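Long-range contacts in attachment protein G3P (Enterobacteria phage Ike, PDB 4EO0), which binds the host N-pilus as the receptor-binding domain at the tip of the filamentous phage, an early step of infection: residues 14-19 / 34-39; 80-85 / 93-98. All coordinates share one frame; numbering follows the deposited sequence.

Contact 1. Residues 14-19 / 34-39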
loop_
_atom_site.group_PDB
_atom_site.type_symbol
_atom_site.label_atom_id
_atom_site.label_comp_id
_atom_site.label_asym_id
_atom_site.label_seq_id
_atom_site.Cartn_x
_atom_site.Cartn_y
_atom_site.Cartn_z
ATOM N N GLY A 14 0.066 -0.927 -2.724
ATOM C CA GLY A 14 -1.363 -1.097 -2.947
ATOM C C GLY A 14 -1.794 -0.088 -3.990
ATOM O O GLY A 14 -1.145 0.956 -4.138
ATOM N N PHE A 15 -2.880 -0.364 -4.704
ATOM C CA PHE A 15 -3.343 0.542 -5.756
ATOM C C PHE A 15 -4.757 1.006 -5.565
ATOM O O PHE A 15 -5.642 0.174 -5.315
ATOM C CB PHE A 15 -3.263 -0.154 -7.136
ATOM C CG PHE A 15 -1.875 -0.552 -7.574
ATOM C CD1 PHE A 15 -1.054 0.349 -8.242
ATOM C CD2 PHE A 15 -1.399 -1.841 -7.349
ATOM C CE1 PHE A 15 0.228 -0.027 -8.659
ATOM C CE2 PHE A 15 -0.103 -2.209 -7.748
ATOM C CZ PHE A 15 0.699 -1.298 -8.397
ATOM N N ALA A 16 -4.991 2.322 -5.792
ATOM C CA ALA A 16 -6.348 2.902 -5.829
ATOM C C ALA A 16 -6.583 3.151 -7.312
ATOM O O ALA A 16 -5.814 3.878 -7.933
ATOM C CB ALA A 16 -6.411 4.218 -5.057
ATOM N N ILE A 17 -7.596 2.508 -7.892
ATOM C CA ILE A 17 -7.901 2.607 -9.325
ATOM C C ILE A 17 -9.140 3.478 -9.552
ATOM O O ILE A 17 -10.143 3.297 -8.867
ATOM C CB ILE A 17 -7.983 1.185 -9.979
ATOM C CG1 ILE A 17 -6.604 0.500 -9.936
ATOM C CG2 ILE A 17 -8.508 1.225 -11.428
ATOM C CD1 ILE A 17 -6.636 -0.923 -9.485
ATOM N N SER A 18 -9.067 4.422 -10.509
ATOM C CA SER A 18 -10.202 5.308 -10.814
ATOM C C SER A 18 -11.438 4.574 -11.309
ATOM O O SER A 18 -11.331 3.555 -11.997
ATOM C CB SER A 18 -9.818 6.397 -11.814
ATOM O OG SER A 18 -9.617 5.863 -13.115
ATOM N N LYS A 19 -12.613 5.091 -10.935
ATOM C CA LYS A 19 -13.906 4.550 -11.352
ATOM C C LYS A 19 -14.579 5.602 -12.216
ATOM O O LYS A 19 -14.403 6.799 -11.965
ATOM C CB LYS A 19 -14.764 4.193 -10.125
ATOM C CG LYS A 19 -14.267 2.940 -9.421
ATOM C CD LYS A 19 -14.860 2.757 -8.042
ATOM C CE LYS A 19 -14.347 1.484 -7.414
ATOM N NZ LYS A 19 -14.780 1.352 -6.002
ATOM N N GLU A 34 -13.286 10.364 -14.129
ATOM C CA GLU A 34 -12.591 9.207 -13.538
ATOM C C GLU A 34 -12.222 9.616 -12.118
ATOM O O GLU A 34 -11.406 10.523 -11.941
ATOM C CB GLU A 34 -11.376 8.803 -14.378
ATOM C CG GLU A 34 -11.779 8.121 -15.674
ATOM C CD GLU A 34 -12.390 6.741 -15.545
ATOM O OE1 GLU A 34 -12.026 5.994 -14.607
ATOM O OE2 GLU A 34 -13.206 6.391 -16.424
ATOM N N VAL A 35 -12.878 8.969 -11.119
ATOM C CA VAL A 35 -12.804 9.314 -9.694
ATOM C C VAL A 35 -12.041 8.328 -8.782
ATOM O O VAL A 35 -12.250 7.116 -8.849
ATOM C CB VAL A 35 -14.240 9.587 -9.146
ATOM C CG1 VAL A 35 -14.213 10.242 -7.765
ATOM C CG2 VAL A 35 -15.060 10.437 -10.114
ATOM N N ILE A 36 -11.214 8.886 -7.875
ATOM C CA ILE A 36 -10.504 8.178 -6.825
ATOM C C ILE A 36 -10.914 8.928 -5.537
ATOM O O ILE A 36 -10.800 10.154 -5.475
ATOM C CB ILE A 36 -8.976 8.074 -6.983
ATOM C CG1 ILE A 36 -8.617 7.358 -8.296
ATOM C CG2 ILE A 36 -8.401 7.301 -5.778
ATOM C CD1 ILE A 36 -7.120 7.151 -8.577
ATOM N N THR A 37 -11.413 8.194 -4.535
ATOM C CA THR A 37 -11.838 8.818 -3.278
ATOM C C THR A 37 -10.768 8.616 -2.204
ATOM O O THR A 37 -9.869 7.782 -2.369
ATOM C CB THR A 37 -13.153 8.188 -2.774
ATOM O OG1 THR A 37 -12.846 6.870 -2.298
ATOM C CG2 THR A 37 -14.269 8.169 -3.824
ATOM N N GLN A 38 -10.911 9.326 -1.067
ATOM C CA GLN A 38 -10.020 9.169 0.072
ATOM C C GLN A 38 -10.130 7.753 0.649
ATOM O O GLN A 38 -9.113 7.179 1.005
ATOM C CB GLN A 38 -10.287 10.224 1.148
ATOM C CG GLN A 38 -9.321 10.176 2.328
ATOM C CD GLN A 38 -7.859 10.297 1.929
ATOM O OE1 GLN A 38 -7.474 11.105 1.079
ATOM N NE2 GLN A 38 -7.014 9.473 2.523
ATOM N N ALA A 39 -11.341 7.182 0.706
ATOM C CA ALA A 39 -11.577 5.811 1.178
ATOM C C ALA A 39 -10.833 4.813 0.304
ATOM O O ALA A 39 -10.294 3.835 0.823
ATOM C CB ALA A 39 -13.058 5.496 1.193
#
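Lys19 and Val35 form an antiparallel hydrogen-bonded pair, Lys19 N giving to Val35 O at 2.9 Å and Val35 N to Lys19 O at 2.8 Å. From here the segments splay toward their other ends, the axes of strands 14-17 and 34-36 standing 7.5 Å apart with their directions at 139°. Ser18 OG donates to Glu34 OE1 at 2.8 Å, reaching that oxygen on its anti side, 21° out of the carboxylate plane. The serine hydroxyl lies between its own backbone N and carbonyl carbon (chi1 71°), and it is also hydrogen-bonded to Trp93 N and Ser92 OG. The glutamate chain bends at chi2, folding back beside Ser18, while OE2 pairs with Thr20 OG1. Both carboxylate oxygens are thus tied to strand 12-24 although the side chain is buried; the Ser18 hydroxyl bond may offset some of the cost of a charge there. These strands are the arms of a beta hairpin, 12-24 with 30-36; strand 12-24 also bonds to 94-106, and strand 30-36 to 87-89. Ile36 fills the widening angle: CG1 rests against Ser18 CA at 3.6 Å, CD1 lies 3.6 Å from Ala16 O, and CG2 meets Ala16 CB at 3.7 Å. Ile36 also packs on Leu41, and Ala16 on Asp40 and Ala44, bringing helix 38-66 over this side of the hairpin. Thr37, the N-cap residue of that helix, follows directly, turning the chain from strand into helix.

Contact 2. Residues 80-85 / 93-98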
loop_
_atom_site.group_PDB
_atom_site.type_symbol
_atom_site.label_atom_id
_atom_site.label_comp_id
_atom_site.label_asym_id
_atom_site.label_seq_id
_atom_site.Cartn_x
_atom_site.Cartn_y
_atom_site.Cartn_z
ATOM N N CYS A 80 0.837 5.395 4.804
ATOM C CA CYS A 80 1.475 5.263 3.505
ATOM C C CYS A 80 1.902 6.605 3.002
ATOM O O CYS A 80 1.459 7.630 3.526
ATOM C CB CYS A 80 0.519 4.612 2.506
ATOM S SG CYS A 80 0.257 2.855 2.790
ATOM N N VAL A 81 2.731 6.582 1.943
ATOM C CA VAL A 81 3.112 7.727 1.111
ATOM C C VAL A 81 2.443 7.423 -0.237
ATOM O O VAL A 81 2.557 6.298 -0.753
ATOM C CB VAL A 81 4.626 7.951 0.970
ATOM C CG1 VAL A 81 4.927 9.069 -0.047
ATOM C CG2 VAL A 81 5.237 8.264 2.324
ATOM N N TYR A 82 1.740 8.413 -0.777
ATOM C CA TYR A 82 0.994 8.294 -2.030
ATOM C C TYR A 82 1.587 9.134 -3.123
ATOM O O TYR A 82 2.236 10.142 -2.841
ATOM C CB TYR A 82 -0.478 8.716 -1.826
ATOM C CG TYR A 82 -1.166 8.005 -0.688
ATOM C CD1 TYR A 82 -1.021 8.446 0.625
ATOM C CD2 TYR A 82 -1.924 6.858 -0.915
ATOM C CE1 TYR A 82 -1.625 7.767 1.686
ATOM C CE2 TYR A 82 -2.536 6.175 0.138
ATOM C CZ TYR A 82 -2.365 6.622 1.438
ATOM O OH TYR A 82 -2.978 5.981 2.483
ATOM N N ASN A 83 1.341 8.755 -4.381
ATOM C CA ASN A 83 1.801 9.554 -5.535
ATOM C C ASN A 83 0.669 10.397 -6.150
ATOM O O ASN A 83 0.759 10.818 -7.302
ATOM C CB ASN A 83 2.479 8.663 -6.585
ATOM C CG ASN A 83 1.534 7.764 -7.354
ATOM O OD1 ASN A 83 0.382 7.570 -6.986
ATOM N ND2 ASN A 83 1.996 7.199 -8.444
ATOM N N GLY A 84 -0.399 10.599 -5.397
ATOM C CA GLY A 84 -1.535 11.380 -5.880
ATOM C C GLY A 84 -2.521 11.615 -4.779
ATOM O O GLY A 84 -2.473 10.976 -3.726
ATOM N N SER A 85 -3.409 12.537 -5.042
ATOM C CA SER A 85 -4.467 12.960 -4.135
ATOM C C SER A 85 -5.788 12.482 -4.683
ATOM O O SER A 85 -5.928 12.402 -5.913
ATOM C CB SER A 85 -4.506 14.487 -4.057
ATOM O OG SER A 85 -3.403 14.954 -3.308
ATOM N N TRP A 93 -7.112 6.604 -14.380
ATOM C CA TRP A 93 -5.871 6.796 -13.633
ATOM C C TRP A 93 -5.842 6.009 -12.326
ATOM O O TRP A 93 -6.831 5.414 -11.925
ATOM C CB TRP A 93 -5.600 8.281 -13.379
ATOM C CG TRP A 93 -6.600 8.935 -12.486
ATOM C CD1 TRP A 93 -7.934 9.066 -12.713
ATOM C CD2 TRP A 93 -6.346 9.556 -11.223
ATOM N NE1 TRP A 93 -8.528 9.726 -11.675
ATOM C CE2 TRP A 93 -7.574 10.041 -10.745
ATOM C CE3 TRP A 93 -5.200 9.756 -10.454
ATOM C CZ2 TRP A 93 -7.690 10.700 -9.531
ATOM C CZ3 TRP A 93 -5.320 10.410 -9.251
ATOM C CH2 TRP A 93 -6.553 10.878 -8.800
ATOM N N SER A 94 -4.676 5.984 -11.693
ATOM C CA SER A 94 -4.488 5.245 -10.447
ATOM C C SER A 94 -3.576 5.993 -9.494
ATOM O O SER A 94 -2.833 6.886 -9.917
ATOM C CB SER A 94 -3.901 3.858 -10.723
ATOM O OG SER A 94 -2.647 3.965 -11.377
ATOM N N ILE A 95 -3.592 5.591 -8.213
ATOM C CA ILE A 95 -2.698 6.117 -7.180
ATOM C C ILE A 95 -2.032 4.914 -6.547
ATOM O O ILE A 95 -2.709 3.937 -6.236
ATOM C CB ILE A 95 -3.427 6.976 -6.113
ATOM C CG1 ILE A 95 -3.874 8.311 -6.714
ATOM C CG2 ILE A 95 -2.561 7.238 -4.868
ATOM C CD1 ILE A 95 -4.861 9.131 -5.849
ATOM N N ARG A 96 -0.719 5.002 -6.313
ATOM C CA ARG A 96 0.071 3.982 -5.642
ATOM C C ARG A 96 0.181 4.401 -4.197
ATOM O O ARG A 96 0.517 5.549 -3.933
ATOM C CB ARG A 96 1.477 3.960 -6.232
ATOM C CG ARG A 96 1.551 3.402 -7.633
ATOM C CD ARG A 96 2.976 3.388 -8.144
ATOM N NE ARG A 96 3.026 2.690 -9.431
ATOM C CZ ARG A 96 3.387 1.418 -9.563
ATOM N NH1 ARG A 96 3.786 0.721 -8.502
ATOM N NH2 ARG A 96 3.388 0.844 -10.757
ATOM N N ALA A 97 -0.135 3.489 -3.273
ATOM C CA ALA A 97 0.023 3.661 -1.821
ATOM C C ALA A 97 1.228 2.791 -1.491
ATOM O O ALA A 97 1.220 1.598 -1.772
ATOM C CB ALA A 97 -1.217 3.145 -1.082
ATOM N N GLN A 98 2.281 3.400 -0.970
ATOM C CA GLN A 98 3.486 2.660 -0.591
ATOM C C GLN A 98 3.651 2.675 0.912
ATOM O O GLN A 98 3.591 3.739 1.539
ATOM C CB GLN A 98 4.749 3.223 -1.254
ATOM C CG GLN A 98 4.893 2.829 -2.732
ATOM C CD GLN A 98 6.029 3.507 -3.431
ATOM O OE1 GLN A 98 6.892 4.153 -2.815
ATOM N NE2 GLN A 98 6.104 3.311 -4.732
HETATM O O HOH W 1 3.333 5.944 -3.312
HETATM O O HOH W 2 0.146 5.668 -10.329
HETATM O O HOH W 3 -1.205 9.246 -9.367
#
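Tyr82 lies across from Ala97 in an antiparallel non-hydrogen-bonded pair, its ring carbon CE2 3.5 Å from Ala97 CB. On the same face, Ile95 CG2 comes to the ring edge near its plane, and Cys80 SG, disulfide-bonded to Cys45, lies near the alanine methyl. Beside this packed face, Val81 and Gln98 exchange two backbone hydrogen bonds. Beyond Tyr82 the regular pairing fades: the bond from Asn83 N to Arg96 O is weak at 3.3 Å, and the asparagine side chain takes over. Chi1 of 72° puts its CG between the backbone N and the carbonyl carbon; from there OD1 accepts from Arg96 N at 2.9 Å, the donor standing 45° above the amide's carbonyl plane. Past this point Ile95 CD1 packs against Gly84 C at 3.6 Å, and Ser85 O lies in the plane of the Trp93 indole at its edge, 3.3 Å from CH2. The other side is looser and wet. Water 1 donates to both Val81 O and Arg96 O, and water 2 joins Asn83 ND2 to Ser94 O. Asn83 ND2 lies beside Arg96 CG and CD, 3.9 Å from each, and the guanidinium leads away, its plane 89° from the amide's. Leu41, Ala44 and Cys45 of helix 38-66 cover the Tyr82, Ile95 and Ala97 side, while strand 12-24 pairs along the other edge of 93-98 through Gly14, Ala16 and Ser18.

In the fold
After the short strand 4-6, strand 12-24 runs out, turns and returns as strand 30-36; contact 1 closes this hairpin loop before the chain enters helix 38-66. After the helix and strand 72-76, contact 2 closes a second, shorter loop, which carries strand 87-89 between residues 80-85 and 93-98. The two loops follow in series and neither encloses the other, yet the centres of the two contacts lie about 9 Å apart. Strands 12-24 and 94-106 are neighbours, so the two contacts share a sheet. Strand 87-89 pairs back onto 30-36, so the second loop also joins the hairpin's other arm, and the disulfide ties contact 2 to the helix that contact 1 leads into.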